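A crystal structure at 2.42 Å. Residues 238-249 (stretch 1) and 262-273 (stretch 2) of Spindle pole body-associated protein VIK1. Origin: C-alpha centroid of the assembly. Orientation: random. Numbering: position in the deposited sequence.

Stretch 1, residues 238-249: IFHDTKSAFVFQ
Stretch 2 (262-273) LSSHLSFIRNPK

Three phenylalanines of stretch 1 and two aliphatic side chains of stretch 2 form the apolar centre of this contact, and each aromatic ring has a carbon of the other stretch over one face. Ile269 CD1 lies 3.6 Å from the centroid of the Phe239 ring, 10° off the ring normal. Leu266 CB stands over the Phe246 ring, 4.3 Å from its centroid and again 10° off the normal, while Ser263 CB sits 3.6 Å from the centroid of the Phe248 ring, 17° off. These are CH-pi contacts, in which weakly polarised C-H groups meet the electron-rich ring face. Serine has little beyond CB, which itself lies over the ring face.

Leu266 joins all three rings. Its CD2 reaches Phe239 CZ at 3.9 Å and Phe246 CE1 at 3.7 Å, and its CD1 meets the edge of Phe248, 3.7 Å from CZ. Ile269 CD1 also touches Phe246 CZ at 4.0 Å. Branched aliphatic chains suit the site because a single methyl, Leu266 CD2 or Ile269 CD1, can touch both Phe239 and Phe246. All three phenylalanines have chi1 in m, with chi2 of -44° for Phe239, -86° for Phe246 and -91° for Phe248. Leu266 is m,t; Ile269 has chi1 of -84° (m) and chi2 of 147°, between wells.

The backbone sets these side chains in place. A helix entering from earlier in the chain occupies 238-241. Thr242 (-136/149) breaks from it, and extended residues lead into strand 246-249, whose alternation directs CB of Phe246 and Phe248 toward stretch 2 and leaves Val247 and Gln249 out of reach. The helical segment 262-266 runs nearly antiparallel to this strand, at 170°, with the axes 10.4 Å apart at closest approach. Phe248 pairs with Ser263 at a CA-CA distance of 7.6 Å. A type I turn from Leu266 to Ile269, closed by a weak bond from Ile269 N to Leu266 O (3.3 Å), then redirects the chain; within it, Ser267 OG donates to Ser264 O at 2.7 Å. Beyond it, residues 269-272 are extended; CA of Ile269 lies 6.9 Å from CA of Phe239, and CA of Asn271 lies 5.3 Å from CA of Lys243.

Farther out, Pro272, in the C-gamma endo pucker, packs its ring against the end of the first helix. Its CB is 3.2 Å from His240 O, and its CD is 3.5 Å from Thr242 O and 4.0 Å from Lys243 CG. Proline offers a compact apolar surface here. Thr242, with chi1 in p, secures the helix end: both its N, at 3.1 Å, and its OG1, at 2.7 Å, donate to Ile238 O.

At the polar edge, no direct hydrogen bond joins the modelled atoms of the two stretches. A water bridges them instead, accepting from Ser244 N at 3.0 Å and donating to Asn271 OD1 at 2.9 Å. Asparagine suits this position because its carbonyl oxygen can accept from the water. Beside it, Lys243 CE comes within 4.1 Å of Asn271 OD1, an approach of the lysine's aliphatic portion.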

# COMPACT_ATOMS: atom_id res chain seq x y z
N ILE A 238 6.52 2.41 -10.86
CA ILE A 238 5.43 1.67 -10.22
C ILE A 238 4.05 2.05 -10.79
O ILE A 238 3.28 1.16 -11.19
CB ILE A 238 5.50 1.83 -8.67
CG1 ILE A 238 6.73 1.12 -8.11
CG2 ILE A 238 4.26 1.30 -7.99
CD1 ILE A 238 7.16 1.60 -6.75
N PHE A 239 3.75 3.36 -10.87
CA PHE A 239 2.49 3.83 -11.49
C PHE A 239 2.38 3.45 -12.97
O PHE A 239 1.26 3.26 -13.47
CB PHE A 239 2.27 5.35 -11.34
CG PHE A 239 2.16 5.82 -9.92
CD1 PHE A 239 1.39 5.13 -8.99
CD2 PHE A 239 2.81 6.99 -9.52
CE1 PHE A 239 1.30 5.57 -7.68
CE2 PHE A 239 2.71 7.43 -8.21
CZ PHE A 239 1.96 6.72 -7.29
N HIS A 240 3.51 3.34 -13.66
CA HIS A 240 3.45 3.04 -15.09
C HIS A 240 3.43 1.58 -15.40
O HIS A 240 2.81 1.18 -16.37
CB HIS A 240 4.60 3.72 -15.85
CG HIS A 240 4.49 3.60 -17.36
ND1 HIS A 240 5.21 2.71 -18.07
CD2 HIS A 240 3.68 4.27 -18.28
CE1 HIS A 240 4.89 2.82 -19.38
NE2 HIS A 240 3.96 3.77 -19.50
N ASP A 241 4.12 0.77 -14.60
CA ASP A 241 4.33 -0.63 -14.95
C ASP A 241 3.68 -1.69 -14.04
O ASP A 241 3.89 -2.89 -14.26
CB ASP A 241 5.82 -0.90 -15.12
CG ASP A 241 6.35 -0.33 -16.42
OD1 ASP A 241 5.86 -0.75 -17.49
OD2 ASP A 241 7.25 0.53 -16.38
N THR A 242 2.92 -1.24 -13.04
CA THR A 242 2.15 -2.12 -12.15
C THR A 242 0.76 -1.54 -11.97
O THR A 242 0.60 -0.32 -12.05
CB THR A 242 2.83 -2.31 -10.76
OG1 THR A 242 2.68 -1.14 -9.96
CG2 THR A 242 4.30 -2.61 -10.88
N LYS A 243 -0.24 -2.40 -11.77
CA LYS A 243 -1.57 -1.96 -11.31
C LYS A 243 -1.50 -1.37 -9.90
O LYS A 243 -0.75 -1.87 -9.04
CB LYS A 243 -2.57 -3.10 -11.32
CG LYS A 243 -3.01 -3.52 -12.70
CD LYS A 243 -3.89 -4.76 -12.66
CE LYS A 243 -5.36 -4.41 -12.73
NZ LYS A 243 -6.21 -5.61 -13.00
N SER A 244 -2.28 -0.32 -9.68
CA SER A 244 -2.21 0.48 -8.47
C SER A 244 -3.47 0.37 -7.62
O SER A 244 -4.57 0.15 -8.13
CB SER A 244 -1.95 1.95 -8.83
OG SER A 244 -0.60 2.14 -9.26
N ALA A 245 -3.30 0.50 -6.31
CA ALA A 245 -4.40 0.59 -5.37
C ALA A 245 -3.88 1.37 -4.19
O ALA A 245 -2.68 1.26 -3.84
CB ALA A 245 -4.88 -0.79 -4.91
N PHE A 246 -4.79 2.14 -3.59
CA PHE A 246 -4.46 3.07 -2.54
C PHE A 246 -5.40 2.96 -1.35
O PHE A 246 -6.62 2.88 -1.50
CB PHE A 246 -4.50 4.50 -3.09
CG PHE A 246 -3.61 4.73 -4.29
CD1 PHE A 246 -2.28 5.08 -4.13
CD2 PHE A 246 -4.12 4.63 -5.59
CE1 PHE A 246 -1.46 5.30 -5.22
CE2 PHE A 246 -3.31 4.86 -6.69
CZ PHE A 246 -1.97 5.20 -6.50
N VAL A 247 -4.82 2.95 -0.15
CA VAL A 247 -5.62 3.08 1.05
C VAL A 247 -5.18 4.35 1.78
O VAL A 247 -3.98 4.57 1.99
CB VAL A 247 -5.58 1.80 1.94
CG1 VAL A 247 -4.15 1.38 2.22
CG2 VAL A 247 -6.29 2.03 3.26
N PHE A 248 -6.15 5.19 2.12
CA PHE A 248 -5.88 6.45 2.82
C PHE A 248 -6.49 6.42 4.21
O PHE A 248 -7.68 6.18 4.38
CB PHE A 248 -6.47 7.63 2.05
CG PHE A 248 -5.96 7.74 0.64
CD1 PHE A 248 -4.84 8.51 0.34
CD2 PHE A 248 -6.63 7.10 -0.41
CE1 PHE A 248 -4.39 8.62 -0.96
CE2 PHE A 248 -6.19 7.21 -1.71
CZ PHE A 248 -5.05 7.96 -1.99
N GLN A 249 -5.65 6.64 5.21
CA GLN A 249 -6.07 6.71 6.60
C GLN A 249 -6.73 8.08 6.85
O GLN A 249 -6.07 9.12 6.76
CB GLN A 249 -4.84 6.49 7.49
CG GLN A 249 -5.02 6.77 8.97
CD GLN A 249 -4.95 5.53 9.84
OE1 GLN A 249 -5.00 4.40 9.35
NE2 GLN A 249 -4.83 5.74 11.14
N LEU A 262 -4.41 14.85 -1.77
CA LEU A 262 -3.55 13.84 -2.40
C LEU A 262 -4.32 12.72 -3.12
O LEU A 262 -3.94 12.32 -4.23
CB LEU A 262 -2.60 13.25 -1.35
CG LEU A 262 -1.48 12.33 -1.78
CD1 LEU A 262 -0.58 13.00 -2.80
CD2 LEU A 262 -0.71 11.93 -0.54
N SER A 263 -5.40 12.22 -2.51
CA SER A 263 -6.20 11.17 -3.13
C SER A 263 -6.81 11.63 -4.45
O SER A 263 -6.86 10.86 -5.43
CB SER A 263 -7.27 10.61 -2.17
OG SER A 263 -8.28 11.54 -1.86
N SER A 264 -7.22 12.90 -4.49
CA SER A 264 -7.76 13.53 -5.70
C SER A 264 -6.81 13.46 -6.92
O SER A 264 -7.26 13.20 -8.04
CB SER A 264 -8.13 14.99 -5.40
OG SER A 264 -8.57 15.66 -6.57
N HIS A 265 -5.52 13.67 -6.70
CA HIS A 265 -4.53 13.55 -7.77
C HIS A 265 -4.26 12.12 -8.14
O HIS A 265 -4.10 11.80 -9.31
CB HIS A 265 -3.23 14.27 -7.42
CG HIS A 265 -3.41 15.76 -7.19
ND1 HIS A 265 -3.77 16.61 -8.18
CD2 HIS A 265 -3.26 16.54 -6.04
CE1 HIS A 265 -3.85 17.86 -7.69
NE2 HIS A 265 -3.54 17.82 -6.38
N LEU A 266 -4.22 11.24 -7.13
CA LEU A 266 -3.94 9.82 -7.36
C LEU A 266 -5.11 9.11 -8.05
O LEU A 266 -4.94 8.02 -8.59
CB LEU A 266 -3.60 9.13 -6.05
CG LEU A 266 -2.25 9.51 -5.44
CD1 LEU A 266 -2.19 9.08 -3.98
CD2 LEU A 266 -1.14 8.88 -6.25
N SER A 267 -6.28 9.75 -8.03
CA SER A 267 -7.49 9.21 -8.64
C SER A 267 -7.42 9.17 -10.16
O SER A 267 -8.32 8.64 -10.80
CB SER A 267 -8.71 10.01 -8.20
OG SER A 267 -8.82 11.22 -8.92
N PHE A 268 -6.36 9.74 -10.74
CA PHE A 268 -6.22 9.78 -12.20
C PHE A 268 -5.26 8.71 -12.77
O PHE A 268 -5.10 8.62 -13.99
CB PHE A 268 -5.81 11.19 -12.68
CG PHE A 268 -6.92 12.21 -12.59
CD1 PHE A 268 -8.03 12.14 -13.43
CD2 PHE A 268 -6.85 13.26 -11.67
CE1 PHE A 268 -9.06 13.07 -13.35
CE2 PHE A 268 -7.87 14.20 -11.58
CZ PHE A 268 -8.97 14.11 -12.43
N ILE A 269 -4.64 7.93 -11.89
CA ILE A 269 -3.65 6.91 -12.29
C ILE A 269 -4.35 5.74 -12.97
O ILE A 269 -5.33 5.20 -12.44
CB ILE A 269 -2.75 6.48 -11.10
CG1 ILE A 269 -1.59 7.46 -10.95
CG2 ILE A 269 -2.19 5.07 -11.29
CD1 ILE A 269 -1.14 7.67 -9.52
N ARG A 270 -3.83 5.37 -14.14
CA ARG A 270 -4.46 4.35 -14.99
C ARG A 270 -3.68 3.04 -14.97
O ARG A 270 -2.49 3.02 -14.63
CB ARG A 270 -4.58 4.86 -16.44
N ASN A 271 -4.37 1.95 -15.32
CA ASN A 271 -3.75 0.64 -15.44
C ASN A 271 -2.65 0.67 -16.49
O ASN A 271 -2.82 1.31 -17.53
CB ASN A 271 -4.80 -0.42 -15.83
CG ASN A 271 -5.81 -0.66 -14.73
OD1 ASN A 271 -5.54 -0.43 -13.56
ND2 ASN A 271 -6.99 -1.13 -15.11
N PRO A 272 -1.52 -0.02 -16.24
CA PRO A 272 -0.48 -0.11 -17.27
C PRO A 272 -1.07 -0.69 -18.56
O PRO A 272 -1.82 -1.68 -18.50
CB PRO A 272 0.55 -1.08 -16.67
CG PRO A 272 -0.13 -1.75 -15.53
CD PRO A 272 -1.18 -0.80 -15.04
N LYS A 273 -0.75 -0.07 -19.70
CA LYS A 273 -1.35 -0.44 -20.98
C LYS A 273 -0.34 -1.13 -21.91
O LYS A 273 0.34 -2.08 -21.51
CB LYS A 273 -1.95 0.79 -21.66
O HOH W 1 -3.57 1.05 -11.97